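Local coordinates for beta subunit of photoactivated adenylyl cyclase (Beggiatoa sp. PS, PDB 5M2A), which makes cyclic AMP from ATP under blue-light control, coupling a flavin-binding BLUF photosensor to a class III adenylyl cyclase domain, at the interface of chains A and B. Numbering follows the deposited sequence. Chains: chain A/B, Beta subunit of photoactivated adenylyl cyclase.

The interface of chains A and B. Residues chain A 130, 134, 266-269; chain B 128-130.
B:Tyr129, in the loop after helix 110-128, which leads from the sensor toward the cyclase, meets strand 266-272 of the cyclase catalytic domain and the helix 132-139 region of chain A. Its phenol ring is sandwiched: CG2 of A:Val134 stands 4.0 Å above the centre of one face, while the methyl CE of A:Met267 lies over the opposite face, 3.5 Å from the centroid of the B:Tyr129 ring and offset toward the rim, a CH-pi contact. That second placement is less certain, because A:Met267 is poorly ordered. A:Met130 crosses the tyrosine at about a right angle and brings its own methyl CE to 3.3 Å from ring carbon CD2 of B:Tyr129, on the same side of the ring as A:Val134, past the CD2 rim and close to CB. Its chain reaches there by bending at chi2 (-55°) and chi3 (-71°). At the ring edge, in plane, sit the backbone N of A:His269 and the carboxylate OD1 of A:Asp268, another poorly ordered residue. Were B:Tyr129 an alanine, the methyls of A:Met130 and A:Met267 would probably lose their shared aromatic partner, and a gap would open beside A:Val134. Waters bridge polar groups of the two chains around the ring. One lies 2.6 Å from the carbonyl O of B:Lys128 and also meets the amide N of A:Met267; another, 2.9 Å from the carbonyl O of B:Met130, joins it to NZ of A:Lys266 and O of A:Met267. A third connects OD2 of A:Asp268 with O of B:Tyr129, less certainly given that disorder. The two-fold repeats the patch, which lies where the paired helices 110-128 approach the cyclase dimer and may help carry the light signal.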
# COMPACT_ATOMS: atom_id res chain seq x y z
N MET A 130 -2.19 0.97 4.32
CA MET A 130 -0.92 1.66 4.51
C MET A 130 0.15 0.71 5.02
O MET A 130 -0.14 -0.23 5.77
CB MET A 130 -1.10 2.80 5.50
CG MET A 130 -2.16 3.81 5.09
SD MET A 130 -1.84 4.47 3.45
CE MET A 130 -0.47 5.45 3.78
N VAL A 134 3.95 4.05 7.80
CA VAL A 134 3.20 5.27 7.53
C VAL A 134 2.21 5.55 8.65
O VAL A 134 2.04 6.70 9.09
CB VAL A 134 2.50 5.18 6.17
CG1 VAL A 134 1.57 6.35 6.05
CG2 VAL A 134 3.51 5.16 5.03
N LYS A 266 3.13 7.63 -9.23
CA LYS A 266 3.04 6.54 -8.25
C LYS A 266 4.13 6.75 -7.22
O LYS A 266 5.31 6.85 -7.58
CB LYS A 266 3.18 5.18 -8.92
CG LYS A 266 2.54 4.05 -8.15
CD LYS A 266 3.55 3.09 -7.58
CE LYS A 266 2.90 1.78 -7.16
NZ LYS A 266 1.88 1.97 -6.08
N MET A 267 3.75 6.80 -5.96
CA MET A 267 4.67 6.94 -4.88
C MET A 267 4.37 5.92 -3.80
O MET A 267 3.25 5.58 -3.58
CB MET A 267 4.57 8.33 -4.28
CG MET A 267 5.68 8.71 -3.34
SD MET A 267 4.89 9.69 -2.08
CE MET A 267 3.82 8.46 -1.42
N ASP A 268 5.39 5.44 -3.14
CA ASP A 268 5.20 4.49 -2.08
C ASP A 268 6.30 4.48 -1.08
O ASP A 268 7.31 5.06 -1.27
CB ASP A 268 4.90 3.10 -2.61
CG ASP A 268 3.88 2.32 -1.72
OD1 ASP A 268 3.36 2.81 -0.71
OD2 ASP A 268 3.58 1.17 -2.04
N HIS A 269 6.03 3.83 0.01
CA HIS A 269 6.97 3.63 1.03
C HIS A 269 7.75 2.42 0.55
O HIS A 269 7.18 1.41 0.27
CB HIS A 269 6.27 3.18 2.24
CG HIS A 269 7.18 2.93 3.38
ND1 HIS A 269 7.38 1.68 3.90
CD2 HIS A 269 7.93 3.77 4.11
CE1 HIS A 269 8.21 1.76 4.91
NE2 HIS A 269 8.57 3.02 5.05
N LYS B 128 -2.14 9.04 -1.47
CA LYS B 128 -0.90 9.03 -2.23
C LYS B 128 -0.18 7.70 -2.14
O LYS B 128 0.62 7.37 -3.01
CB LYS B 128 0.03 10.15 -1.76
CG LYS B 128 -0.60 11.54 -1.79
CD LYS B 128 -0.88 12.00 -3.20
CE LYS B 128 -1.38 13.45 -3.21
NZ LYS B 128 -2.56 13.64 -2.31
N TYR B 129 -0.46 6.92 -1.10
CA TYR B 129 0.18 5.62 -0.92
C TYR B 129 -0.68 4.46 -1.39
O TYR B 129 -0.26 3.30 -1.26
CB TYR B 129 0.55 5.41 0.55
CG TYR B 129 1.59 6.37 1.09
CD1 TYR B 129 2.94 6.14 0.88
CD2 TYR B 129 1.21 7.48 1.83
CE1 TYR B 129 3.89 7.01 1.39
CE2 TYR B 129 2.15 8.35 2.35
CZ TYR B 129 3.49 8.11 2.12
OH TYR B 129 4.43 8.97 2.63
N MET B 130 -1.86 4.73 -1.92
CA MET B 130 -2.76 3.63 -2.24
C MET B 130 -2.39 2.99 -3.58
O MET B 130 -1.87 3.66 -4.48
CB MET B 130 -4.21 4.13 -2.32
CG MET B 130 -4.79 4.55 -0.99
SD MET B 130 -5.00 3.14 0.13
CE MET B 130 -6.34 2.23 -0.61
O HOH W 1 1.00 4.25 -4.68
O HOH W 2 1.13 7.83 -5.53
O HOH W 3 0.70 0.54 -1.76